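PDB 2NVO: RNA-binding protein RO60 from Deinococcus radiodurans, which binds several small RNAs that accumulate during recovery from ultraviolet irradiation and contributes to the resistance of the bacterium to that radiation. Local coordinates for residues H64-T69 with A102-A107; I109-P114 with R151-G156; F139-D144 with D180-A185; D167-W172 with A198-V203; A187-H192 with F206-V211. All coordinates share one frame; numbering follows the deposited sequence.

Contact 1 (H64-T69 with A102-A107)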
# COMPACT_ATOMS: atom_id res chain seq x y z
N HIS A 64 -3.09 1.54 14.26
CA HIS A 64 -4.39 1.14 13.70
C HIS A 64 -4.42 -0.21 13.01
O HIS A 64 -4.54 -0.32 11.78
CB HIS A 64 -5.05 2.28 12.92
CG HIS A 64 -5.60 3.35 13.81
ND1 HIS A 64 -6.93 3.43 14.16
CD2 HIS A 64 -4.98 4.36 14.48
CE1 HIS A 64 -7.11 4.45 14.98
NE2 HIS A 64 -5.95 5.03 15.19
N THR A 65 -4.30 -1.24 13.84
CA THR A 65 -4.58 -2.61 13.44
C THR A 65 -6.09 -2.76 13.37
O THR A 65 -6.82 -2.23 14.21
CB THR A 65 -4.04 -3.59 14.47
OG1 THR A 65 -2.62 -3.42 14.59
CG2 THR A 65 -4.33 -5.02 14.05
N VAL A 66 -6.56 -3.47 12.37
CA VAL A 66 -7.98 -3.64 12.21
C VAL A 66 -8.53 -4.43 13.40
O VAL A 66 -7.96 -5.43 13.84
CB VAL A 66 -8.33 -4.35 10.90
CG1 VAL A 66 -7.84 -5.79 10.93
CG2 VAL A 66 -9.84 -4.29 10.64
N GLN A 67 -9.64 -3.94 13.95
CA GLN A 67 -10.38 -4.66 14.96
C GLN A 67 -11.81 -4.72 14.47
O GLN A 67 -12.29 -3.78 13.86
CB GLN A 67 -10.31 -3.92 16.28
CG GLN A 67 -8.96 -3.99 16.96
CD GLN A 67 -9.02 -3.50 18.39
OE1 GLN A 67 -8.49 -2.45 18.72
NE2 GLN A 67 -9.70 -4.27 19.24
N ALA A 68 -12.48 -5.84 14.73
CA ALA A 68 -13.89 -5.97 14.36
C ALA A 68 -14.77 -5.10 15.27
O ALA A 68 -14.62 -5.13 16.48
CB ALA A 68 -14.32 -7.42 14.42
N THR A 69 -15.67 -4.33 14.68
CA THR A 69 -16.59 -3.54 15.48
C THR A 69 -17.90 -4.31 15.67
O THR A 69 -18.09 -5.37 15.10
CB THR A 69 -16.90 -2.18 14.83
OG1 THR A 69 -17.50 -2.39 13.55
CG2 THR A 69 -15.63 -1.35 14.69
N ALA A 102 -9.99 -8.33 5.52
CA ALA A 102 -10.64 -9.45 4.85
C ALA A 102 -10.29 -10.77 5.54
O ALA A 102 -11.12 -11.68 5.64
CB ALA A 102 -10.27 -9.50 3.38
N LEU A 103 -9.05 -10.86 6.03
CA LEU A 103 -8.60 -12.01 6.79
C LEU A 103 -9.36 -12.13 8.11
O LEU A 103 -9.75 -13.23 8.51
CB LEU A 103 -7.10 -11.93 7.05
CG LEU A 103 -6.26 -12.05 5.78
CD1 LEU A 103 -4.79 -11.81 6.07
CD2 LEU A 103 -6.48 -13.42 5.15
N LEU A 104 -9.58 -10.99 8.77
CA LEU A 104 -10.28 -10.94 10.05
C LEU A 104 -11.73 -11.33 9.88
O LEU A 104 -12.26 -12.13 10.63
CB LEU A 104 -10.21 -9.54 10.66
CG LEU A 104 -11.16 -9.23 11.82
CD1 LEU A 104 -10.98 -10.24 12.96
CD2 LEU A 104 -10.98 -7.81 12.35
N VAL A 105 -12.37 -10.74 8.88
CA VAL A 105 -13.77 -11.05 8.59
C VAL A 105 -13.94 -12.52 8.25
O VAL A 105 -14.86 -13.18 8.74
CB VAL A 105 -14.30 -10.18 7.44
CG1 VAL A 105 -15.64 -10.70 6.98
CG2 VAL A 105 -14.43 -8.73 7.91
N LEU A 106 -13.03 -13.05 7.44
CA LEU A 106 -13.05 -14.45 7.05
C LEU A 106 -12.93 -15.36 8.27
O LEU A 106 -13.65 -16.35 8.39
CB LEU A 106 -11.95 -14.78 6.04
CG LEU A 106 -12.15 -16.12 5.32
CD1 LEU A 106 -13.27 -16.06 4.28
CD2 LEU A 106 -10.86 -16.60 4.67
N ALA A 107 -12.01 -15.02 9.18
CA ALA A 107 -11.89 -15.75 10.42
C ALA A 107 -13.20 -15.75 11.20
O ALA A 107 -13.62 -16.79 11.70
CB ALA A 107 -10.75 -15.19 11.28
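V66 and A68 meet L104 in a contact made of van der Waals packing alone. No hydrogen bond joins residues 64-69 to residues 102-107. One methyl group, L104 CD2, does all the touching from the helix side.

The first kind of contact is methyl against methyl. V66 straddles the leucine tip with both branches: CG1 lies 4.0 Å from L104 CD2, and V66 CG2 lies 4.1 Å from the same L104 CD2. A68 adds its single methyl, with CB 3.9 Å from L104 CD2.

The second kind is methyl against backbone. L104 CD2 comes within 3.4 Å of A68 N and 3.8 Å of Q67 C, so the methyl rests on the peptide link between Q67 and A68. L104 reaches this place because its CG is trans to its own backbone N (chi1 166°). The loop chain is extended here. V66 and A68 therefore point their CB atoms at the helix, while that of Q67 points away.

The loop follows strand 56-59, the edge strand of the mixed sheet, and T69 is the N-cap of helix 70-78. V66 also touches F47 of helix 40-50. L104 touches F142 of helix 133-143 as well. The contact thus lays the loop that leaves the sheet against helix 100-112, among the helices of the TROVE domain.

Contact 2 (I109-P114 with R151-G156)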
# COMPACT_ATOMS: atom_id res chain seq x y z
N ILE A 109 -16.36 -15.34 10.22
CA ILE A 109 -17.33 -16.20 9.57
C ILE A 109 -16.95 -17.67 9.79
O ILE A 109 -17.74 -18.45 10.32
CB ILE A 109 -17.41 -15.91 8.06
CG1 ILE A 109 -17.75 -14.43 7.81
CG2 ILE A 109 -18.45 -16.82 7.40
CD1 ILE A 109 -17.66 -14.03 6.34
N ALA A 110 -15.74 -18.03 9.40
CA ALA A 110 -15.26 -19.40 9.49
C ALA A 110 -15.39 -19.96 10.90
O ALA A 110 -15.71 -21.14 11.08
CB ALA A 110 -13.82 -19.51 9.00
N LYS A 111 -15.14 -19.13 11.91
CA LYS A 111 -15.06 -19.60 13.28
C LYS A 111 -16.35 -19.44 14.07
O LYS A 111 -16.61 -20.20 14.98
CB LYS A 111 -13.92 -18.92 14.04
CG LYS A 111 -12.53 -19.16 13.47
CD LYS A 111 -12.08 -20.60 13.60
CE LYS A 111 -11.98 -21.04 15.05
NZ LYS A 111 -11.16 -22.28 15.22
N THR A 112 -17.15 -18.43 13.74
CA THR A 112 -18.29 -18.10 14.58
C THR A 112 -19.63 -17.91 13.87
O THR A 112 -20.63 -17.56 14.51
CB THR A 112 -18.01 -16.86 15.46
OG1 THR A 112 -18.09 -15.67 14.67
CG2 THR A 112 -16.63 -16.96 16.11
N ALA A 113 -19.68 -18.14 12.56
CA ALA A 113 -20.95 -18.06 11.86
C ALA A 113 -21.88 -19.16 12.39
O ALA A 113 -21.44 -20.30 12.56
CB ALA A 113 -20.75 -18.20 10.36
N PRO A 114 -23.15 -18.82 12.66
CA PRO A 114 -24.12 -19.77 13.22
C PRO A 114 -24.28 -21.05 12.38
O PRO A 114 -24.44 -22.13 12.94
CB PRO A 114 -25.43 -18.98 13.22
CG PRO A 114 -25.01 -17.55 13.24
CD PRO A 114 -23.73 -17.48 12.47
N ARG A 151 -12.94 -30.25 13.58
CA ARG A 151 -12.73 -30.89 12.28
C ARG A 151 -12.66 -29.89 11.13
O ARG A 151 -11.81 -30.01 10.23
CB ARG A 151 -13.82 -31.92 12.01
N LEU A 152 -13.56 -28.91 11.14
CA LEU A 152 -13.58 -27.90 10.09
C LEU A 152 -12.26 -27.14 10.05
O LEU A 152 -11.74 -26.84 8.98
CB LEU A 152 -14.73 -26.91 10.28
CG LEU A 152 -16.07 -27.28 9.67
CD1 LEU A 152 -16.86 -26.03 9.39
CD2 LEU A 152 -15.89 -28.10 8.39
N THR A 153 -11.73 -26.83 11.23
CA THR A 153 -10.48 -26.10 11.34
C THR A 153 -9.27 -26.91 10.85
O THR A 153 -8.50 -26.43 10.02
CB THR A 153 -10.24 -25.58 12.77
OG1 THR A 153 -11.29 -24.67 13.12
CG2 THR A 153 -8.89 -24.85 12.85
N ARG A 154 -9.11 -28.13 11.35
CA ARG A 154 -8.01 -28.97 10.89
C ARG A 154 -8.04 -29.11 9.37
O ARG A 154 -7.07 -28.81 8.69
CB ARG A 154 -8.05 -30.35 11.54
CG ARG A 154 -7.56 -30.36 12.97
CD ARG A 154 -7.90 -31.66 13.67
NE ARG A 154 -9.34 -31.81 13.87
CZ ARG A 154 -9.93 -32.94 14.27
NH1 ARG A 154 -9.20 -34.02 14.52
NH2 ARG A 154 -11.25 -32.98 14.43
N ARG A 155 -9.18 -29.56 8.85
CA ARG A 155 -9.36 -29.71 7.41
C ARG A 155 -9.14 -28.40 6.65
O ARG A 155 -8.40 -28.37 5.67
CB ARG A 155 -10.75 -30.28 7.09
CG ARG A 155 -10.84 -31.80 7.23
CD ARG A 155 -9.66 -32.46 6.53
NE ARG A 155 -9.36 -31.81 5.26
CZ ARG A 155 -8.22 -31.94 4.59
NH1 ARG A 155 -8.03 -31.30 3.44
NH2 ARG A 155 -7.25 -32.72 5.07
N GLY A 156 -9.77 -27.33 7.11
CA GLY A 156 -9.65 -26.04 6.45
C GLY A 156 -8.23 -25.52 6.32
O GLY A 156 -7.84 -25.02 5.28
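K111 and T153 link two helices of the HEAT-like repeats of the TROVE domain. K111 stands near the C-terminal end of helix 100-112. T153 lies in the first turn of helix 151-163, in the region that probably binds RNA, as in related Ro proteins. One side-chain hydrogen bond makes the contact, with K111 NZ as donor and T153 OG1 as acceptor, 3.2 Å apart. The two CA atoms nearest across the segments are those of K111 and T153, at 8.2 Å, and the lysine chain reaches across the space between the helices.

The CB of K111 does not point at the other helix. The chain bends at chi2 (-67°) and chi3 (-62°), and this brings the ammonium group round to the threonine. The two side chains meet at about a right angle. T153 presents its hydroxyl, while its methyl CG2 stays 4.2 Å from K111 NZ.

The same ammonium group has partners in the loop before helix 151-163. It donates a hydrogen bond to G148 O and a weak one to G147 O. Helix 116-129 touches both segments: A110 and T153 both meet W123.

The lysine is thus held by the hydroxyl of T153 and the carbonyl of G148, with a weak bond to that of G147. No carboxylate is among these partners. These oxygens probably stabilise the positive charge through their dipoles, and the ammonium group fastens both the loop and the start of helix 151-163 to the end of helix 100-112.

Contact 3 (F139-D144 with D180-A185)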
# COMPACT_ATOMS: atom_id res chain seq x y z
N PHE A 139 -4.13 -14.85 9.47
CA PHE A 139 -5.49 -15.34 9.59
C PHE A 139 -5.63 -16.18 10.87
O PHE A 139 -6.59 -16.03 11.61
CB PHE A 139 -5.86 -16.16 8.35
CG PHE A 139 -7.04 -17.05 8.54
CD1 PHE A 139 -8.31 -16.60 8.22
CD2 PHE A 139 -6.89 -18.32 9.05
CE1 PHE A 139 -9.40 -17.42 8.40
CE2 PHE A 139 -7.97 -19.14 9.24
CZ PHE A 139 -9.23 -18.69 8.92
N LEU A 140 -4.66 -17.04 11.12
CA LEU A 140 -4.65 -17.89 12.31
C LEU A 140 -4.57 -17.10 13.62
O LEU A 140 -5.17 -17.48 14.63
CB LEU A 140 -3.49 -18.89 12.24
CG LEU A 140 -3.61 -19.98 11.17
CD1 LEU A 140 -2.37 -20.86 11.16
CD2 LEU A 140 -4.89 -20.80 11.37
N ALA A 141 -3.83 -16.00 13.61
CA ALA A 141 -3.80 -15.09 14.76
C ALA A 141 -5.18 -14.50 15.04
O ALA A 141 -5.54 -14.29 16.19
CB ALA A 141 -2.78 -13.99 14.56
N PHE A 142 -5.96 -14.24 13.99
CA PHE A 142 -7.34 -13.75 14.16
C PHE A 142 -8.27 -14.88 14.64
O PHE A 142 -9.12 -14.68 15.50
CB PHE A 142 -7.91 -13.19 12.85
CG PHE A 142 -7.33 -11.85 12.45
CD1 PHE A 142 -7.29 -10.79 13.34
CD2 PHE A 142 -6.84 -11.66 11.16
CE1 PHE A 142 -6.77 -9.55 12.95
CE2 PHE A 142 -6.31 -10.43 10.77
CZ PHE A 142 -6.27 -9.38 11.66
N ALA A 143 -8.10 -16.06 14.06
CA ALA A 143 -8.98 -17.19 14.34
C ALA A 143 -8.78 -17.79 15.74
O ALA A 143 -9.72 -18.31 16.34
CB ALA A 143 -8.83 -18.27 13.27
N ASP A 144 -7.55 -17.73 16.25
CA ASP A 144 -7.26 -18.44 17.49
C ASP A 144 -7.97 -17.82 18.69
O ASP A 144 -8.01 -18.41 19.77
CB ASP A 144 -5.75 -18.65 17.74
CG ASP A 144 -5.00 -17.37 18.13
OD1 ASP A 144 -5.62 -16.37 18.56
OD2 ASP A 144 -3.75 -17.37 18.01
N ASP A 180 5.37 -13.79 14.06
CA ASP A 180 5.18 -13.56 15.49
C ASP A 180 4.94 -14.87 16.24
O ASP A 180 5.83 -15.72 16.30
CB ASP A 180 4.03 -12.57 15.73
CG ASP A 180 4.21 -11.77 17.00
OD1 ASP A 180 5.27 -11.91 17.66
OD2 ASP A 180 3.30 -11.00 17.34
N GLY A 181 3.76 -15.05 16.82
CA GLY A 181 3.45 -16.28 17.53
C GLY A 181 3.37 -17.51 16.62
O GLY A 181 4.06 -18.51 16.85
N TRP A 182 2.54 -17.42 15.59
CA TRP A 182 2.30 -18.53 14.66
C TRP A 182 3.43 -18.82 13.66
O TRP A 182 3.98 -17.90 13.05
CB TRP A 182 1.00 -18.28 13.89
CG TRP A 182 -0.19 -18.59 14.70
CD1 TRP A 182 -0.95 -17.72 15.43
CD2 TRP A 182 -0.77 -19.89 14.90
NE1 TRP A 182 -1.97 -18.39 16.06
CE2 TRP A 182 -1.87 -19.72 15.76
CE3 TRP A 182 -0.45 -21.17 14.44
CZ2 TRP A 182 -2.67 -20.79 16.17
CZ3 TRP A 182 -1.25 -22.23 14.85
CH2 TRP A 182 -2.34 -22.04 15.70
N SER A 183 3.76 -20.10 13.49
CA SER A 183 4.71 -20.52 12.47
C SER A 183 4.04 -21.54 11.56
O SER A 183 3.02 -22.12 11.92
CB SER A 183 5.95 -21.14 13.11
OG SER A 183 5.68 -22.43 13.62
N GLN A 184 4.61 -21.78 10.38
CA GLN A 184 4.10 -22.84 9.51
C GLN A 184 4.17 -24.18 10.24
O GLN A 184 3.26 -25.01 10.14
CB GLN A 184 4.91 -22.91 8.20
CG GLN A 184 5.03 -21.58 7.47
CD GLN A 184 3.71 -21.10 6.90
OE1 GLN A 184 3.53 -19.91 6.66
NE2 GLN A 184 2.80 -22.03 6.66
N ALA A 185 5.26 -24.40 10.97
CA ALA A 185 5.42 -25.60 11.78
C ALA A 185 4.25 -25.84 12.74
O ALA A 185 3.73 -26.95 12.82
CB ALA A 185 6.74 -25.57 12.54
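The end of helix 133-143 faces the short strand 182-183 near A141 and W182, whose CA atoms are 7.0 Å apart. W182 carries the contact with its indole ring. L140 lies over one face of it. The CB of L140 sits 3.9 Å from the centroid of the five-membered ring and only 8° off its normal, a CH-pi contact. The branch of L140 continues over the same ring system, with CD1 3.8 Å from W182 CE3. The leucine and tryptophan side chains cross at about a right angle. A141 approaches the pyrrole end, with CB 4.2 Å from W182 CD1.

The ring edge is held by D144. W182 NE1 donates to D144 OD2 at 2.8 Å, and the bond is nearly straight (167°). The acceptor lies close to the ring plane. The carboxylate is met on its anti side, tilted out of its own plane. D144 can offer OD2 because its CG sits between its backbone N and carbonyl carbon (chi1 72°).

The short, weakly bonded strand 182-183 runs antiparallel to strand 178-179. It leads directly into helix 184-191, of which S183 is the N-cap: its OG accepts from the backbone N of D186. The contact thus ties this strand to an earlier helix of the HEAT-like array. Both segments lie in the region that probably binds RNA, as in related Ro proteins. W182 also touches W149 of the loop before helix 151-163. On the other side of helix 133-143, F139 and F142 pack on helix 100-112.

Contact 4 (D167-W172 with A198-V203)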
# COMPACT_ATOMS: atom_id res chain seq x y z
N ASP A 167 6.19 -25.37 -5.63
CA ASP A 167 6.95 -24.13 -5.73
C ASP A 167 6.48 -23.09 -4.71
O ASP A 167 7.30 -22.40 -4.09
CB ASP A 167 6.88 -23.56 -7.15
CG ASP A 167 7.36 -24.57 -8.20
OD1 ASP A 167 8.47 -25.12 -8.05
OD2 ASP A 167 6.62 -24.81 -9.17
N LYS A 168 5.17 -22.98 -4.52
CA LYS A 168 4.64 -22.08 -3.50
C LYS A 168 4.99 -22.60 -2.10
O LYS A 168 5.27 -21.81 -1.19
CB LYS A 168 3.13 -21.91 -3.62
CG LYS A 168 2.53 -21.25 -2.38
CD LYS A 168 1.00 -21.22 -2.39
CE LYS A 168 0.46 -19.95 -3.01
NZ LYS A 168 -0.97 -19.73 -2.63
N LEU A 169 4.96 -23.91 -1.93
CA LEU A 169 5.29 -24.49 -0.64
C LEU A 169 6.74 -24.21 -0.28
O LEU A 169 7.05 -23.84 0.86
CB LEU A 169 5.01 -25.99 -0.61
CG LEU A 169 3.54 -26.41 -0.49
CD1 LEU A 169 3.45 -27.91 -0.23
CD2 LEU A 169 2.82 -25.62 0.60
N ALA A 170 7.63 -24.40 -1.26
CA ALA A 170 9.06 -24.21 -1.05
C ALA A 170 9.34 -22.77 -0.69
O ALA A 170 10.18 -22.47 0.17
CB ALA A 170 9.85 -24.61 -2.30
N LEU A 171 8.62 -21.87 -1.36
CA LEU A 171 8.71 -20.44 -1.11
C LEU A 171 8.32 -20.12 0.33
O LEU A 171 9.02 -19.38 1.02
CB LEU A 171 7.82 -19.68 -2.09
CG LEU A 171 7.72 -18.16 -1.88
CD1 LEU A 171 9.06 -17.49 -2.16
CD2 LEU A 171 6.61 -17.55 -2.73
N TRP A 172 7.19 -20.68 0.76
CA TRP A 172 6.73 -20.50 2.14
C TRP A 172 7.76 -21.05 3.10
O TRP A 172 7.97 -20.49 4.18
CB TRP A 172 5.39 -21.19 2.37
CG TRP A 172 4.21 -20.49 1.74
CD1 TRP A 172 4.23 -19.62 0.69
CD2 TRP A 172 2.83 -20.64 2.10
NE1 TRP A 172 2.96 -19.20 0.38
CE2 TRP A 172 2.08 -19.82 1.24
CE3 TRP A 172 2.16 -21.39 3.08
CZ2 TRP A 172 0.69 -19.73 1.32
CZ3 TRP A 172 0.77 -21.30 3.15
CH2 TRP A 172 0.06 -20.47 2.28
N ALA A 198 4.82 -37.07 -3.44
CA ALA A 198 5.89 -37.19 -2.46
C ALA A 198 6.72 -35.91 -2.32
O ALA A 198 7.25 -35.63 -1.25
CB ALA A 198 6.79 -38.36 -2.79
N ALA A 199 6.83 -35.16 -3.41
CA ALA A 199 7.60 -33.92 -3.41
C ALA A 199 7.01 -32.94 -2.41
O ALA A 199 7.70 -32.44 -1.51
CB ALA A 199 7.62 -33.30 -4.81
N ARG A 200 5.71 -32.67 -2.54
CA ARG A 200 5.05 -31.74 -1.65
C ARG A 200 5.02 -32.22 -0.20
O ARG A 200 5.18 -31.41 0.71
CB ARG A 200 3.65 -31.42 -2.15
CG ARG A 200 3.67 -30.45 -3.32
CD ARG A 200 2.29 -29.92 -3.58
NE ARG A 200 1.34 -31.00 -3.78
CZ ARG A 200 0.03 -30.83 -3.90
NH1 ARG A 200 -0.48 -29.61 -3.84
NH2 ARG A 200 -0.76 -31.88 -4.09
N ASN A 201 4.85 -33.53 0.00
CA ASN A 201 4.89 -34.09 1.35
C ASN A 201 6.28 -33.91 1.96
O ASN A 201 6.42 -33.74 3.17
CB ASN A 201 4.52 -35.57 1.34
CG ASN A 201 3.02 -35.80 1.19
OD1 ASN A 201 2.22 -34.92 1.52
ND2 ASN A 201 2.64 -36.97 0.70
N ALA A 202 7.28 -33.96 1.09
CA ALA A 202 8.67 -33.79 1.50
C ALA A 202 8.93 -32.36 1.99
O ALA A 202 9.63 -32.16 2.99
CB ALA A 202 9.61 -34.14 0.35
N VAL A 203 8.35 -31.37 1.31
CA VAL A 203 8.53 -29.98 1.72
C VAL A 203 7.72 -29.66 2.96
O VAL A 203 8.11 -28.82 3.77
CB VAL A 203 8.19 -28.97 0.60
CG1 VAL A 203 6.72 -29.00 0.27
CG2 VAL A 203 8.58 -27.55 1.03
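L169 and V203 supply most of the buried surface, with R200 third. L169 points its CB at the other helix. Its CD1 lies 3.5 Å from V203 CG1, a tight fit for two methyl groups. L169 CB is almost as near, 3.6 Å from the same V203 CG1. The valine methyl therefore sits along the side of the leucine, and the two side chains cross at a slant.

V203 uses its two branches for different partners. CG2 is anti to its backbone N, with CG1 between N and the carbonyl carbon (chi1 66°). CG1 goes to L169, and V203 CG2 rests on the backbone of A170, 4.0 Å from A170 CA.

Helices 166-175 and 198-209 run nearly parallel here. Their segment axes are 11° apart in direction and 9.6 Å apart at closest approach. They belong to the HEAT-like repeats of the TROVE domain, in the part inferred to bind RNA. Helix 219-229 packs on both: A170 touches V222, and V203 touches I223.

R200 gives the aliphatic base of its chain to the contact, with CG 4.0 Å from L169 CD1. Its guanidinium group turns to other partners, in salt bridges with D196 and D197.

Contact 5 (A187-H192 with F206-V211)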
# COMPACT_ATOMS: atom_id res chain seq x y z
N ALA A 187 1.11 -24.65 12.57
CA ALA A 187 -0.08 -24.95 11.80
C ALA A 187 -0.04 -26.38 11.26
O ALA A 187 -1.05 -27.08 11.27
CB ALA A 187 -0.24 -23.95 10.66
N LEU A 188 1.12 -26.79 10.77
CA LEU A 188 1.27 -28.11 10.16
C LEU A 188 1.07 -29.22 11.20
O LEU A 188 0.50 -30.27 10.89
CB LEU A 188 2.63 -28.23 9.46
CG LEU A 188 2.77 -27.44 8.14
CD1 LEU A 188 4.20 -27.44 7.62
CD2 LEU A 188 1.81 -27.98 7.07
N ARG A 189 1.52 -28.98 12.42
CA ARG A 189 1.39 -29.96 13.50
C ARG A 189 -0.06 -30.13 13.95
O ARG A 189 -0.45 -31.17 14.45
CB ARG A 189 2.24 -29.55 14.71
CG ARG A 189 3.73 -29.54 14.43
CD ARG A 189 4.54 -29.41 15.72
NE ARG A 189 5.94 -29.22 15.41
CZ ARG A 189 6.55 -28.04 15.41
NH1 ARG A 189 5.86 -26.94 15.74
NH2 ARG A 189 7.84 -27.95 15.09
N LYS A 190 -0.84 -29.07 13.77
CA LYS A 190 -2.23 -29.07 14.18
C LYS A 190 -3.10 -29.63 13.06
O LYS A 190 -4.05 -30.36 13.31
CB LYS A 190 -2.68 -27.65 14.52
CG LYS A 190 -2.14 -27.08 15.85
CD LYS A 190 -3.18 -27.16 16.96
CE LYS A 190 -2.68 -26.46 18.23
NZ LYS A 190 -3.77 -26.21 19.23
N ALA A 191 -2.73 -29.31 11.81
CA ALA A 191 -3.56 -29.61 10.64
C ALA A 191 -3.22 -30.92 9.91
O ALA A 191 -4.08 -31.49 9.25
CB ALA A 191 -3.50 -28.44 9.65
N HIS A 192 -1.96 -31.34 9.99
CA HIS A 192 -1.48 -32.58 9.37
C HIS A 192 -1.86 -32.75 7.90
O HIS A 192 -2.53 -33.72 7.56
CB HIS A 192 -2.01 -33.81 10.13
CG HIS A 192 -1.84 -33.73 11.61
ND1 HIS A 192 -0.62 -33.91 12.23
CD2 HIS A 192 -2.73 -33.49 12.60
CE1 HIS A 192 -0.77 -33.79 13.54
NE2 HIS A 192 -2.04 -33.53 13.79
N PHE A 206 9.73 -30.98 5.71
CA PHE A 206 10.85 -30.08 5.98
C PHE A 206 10.41 -28.86 6.77
O PHE A 206 11.13 -28.38 7.64
CB PHE A 206 11.53 -29.63 4.69
CG PHE A 206 12.48 -28.48 4.88
CD1 PHE A 206 13.79 -28.70 5.27
CD2 PHE A 206 12.05 -27.17 4.70
CE1 PHE A 206 14.66 -27.64 5.46
CE2 PHE A 206 12.91 -26.11 4.89
CZ PHE A 206 14.22 -26.34 5.27
N MET A 207 9.22 -28.36 6.45
CA MET A 207 8.67 -27.18 7.11
C MET A 207 8.41 -27.44 8.59
O MET A 207 8.34 -26.50 9.38
CB MET A 207 7.39 -26.72 6.41
CG MET A 207 7.64 -26.09 5.05
SD MET A 207 6.16 -25.74 4.06
CE MET A 207 5.40 -24.41 4.98
N VAL A 208 8.27 -28.71 8.95
CA VAL A 208 8.08 -29.09 10.34
C VAL A 208 9.39 -29.44 11.04
O VAL A 208 9.61 -29.01 12.17
CB VAL A 208 7.07 -30.25 10.47
CG1 VAL A 208 6.95 -30.69 11.92
CG2 VAL A 208 5.71 -29.83 9.95
N ASP A 209 10.27 -30.20 10.39
CA ASP A 209 11.46 -30.67 11.09
C ASP A 209 12.79 -30.09 10.61
O ASP A 209 13.85 -30.43 11.14
CB ASP A 209 11.51 -32.20 11.14
CG ASP A 209 11.72 -32.83 9.77
OD1 ASP A 209 11.53 -34.06 9.65
OD2 ASP A 209 12.08 -32.09 8.83
N GLY A 210 12.74 -29.23 9.60
CA GLY A 210 13.92 -28.53 9.12
C GLY A 210 15.02 -29.41 8.55
O GLY A 210 16.09 -28.92 8.19
N VAL A 211 14.76 -30.71 8.47
CA VAL A 211 15.75 -31.65 7.96
C VAL A 211 15.68 -31.73 6.44
O VAL A 211 14.61 -31.99 5.88
CB VAL A 211 15.55 -33.05 8.55
CG1 VAL A 211 16.54 -34.03 7.95
CG2 VAL A 211 15.69 -33.01 10.06
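L188 and V208 meet through side chains set by their first torsions. L188 has its CG trans to the carbonyl carbon (chi1 -73°), which directs the leucine at the helix opposite. With V208 CG1 trans to the backbone N (chi1 176°), CG2 is turned to L188 and CG1 to R189.

V208 CG2 lies 3.5 Å from L188 CB. L188 CD1 reaches further, to 3.5 Å from M207 CB, which is tight for two carbons. The leucine crosses the methionine at about a right angle and V208 at a slant. The other valine methyl, V208 CG1, faces the arginine, 3.9 Å from R189 NE.

R189 is extended from CG to NE at the exposed margin of the contact. Its NH2 stays 3.6 Å from V208 O, and no hydrogen bond forms. Its NH1 has a long, weak ion pair with D186.

The contact joins the end of helix 184-191 to the end of helix 198-209, two successive helices of the TROVE domain. Beyond V208, D209 OD2 accepts from V211 N in an Asx turn, and G210 leaves the helix with positive phi.

L188 packs on M207 and V208 in an apolar contact, and the exposed R189 lies beside it without a hydrogen bond to V208.

All five contacts lie in the N-terminal part of the horseshoe-shaped TROVE domain. Contacts 1 and 2 share helix 100-112, contacts 3 and 5 share helix 184-191, and contacts 4 and 5 share helix 198-209. Contact 1 comes first along the chain. The segments of contacts 2 and 3 alternate, as do those of 3 and 4 and of 4 and 5, so the contacts interlock. Centres of contacts 4 and 5 are about 11 Å apart, those of 1 and 2 about 16 Å, and those of 3 and 4 about 20 Å. The series runs from the loop after the sheet's edge strand into the part inferred to bind RNA, well away from the calcium site.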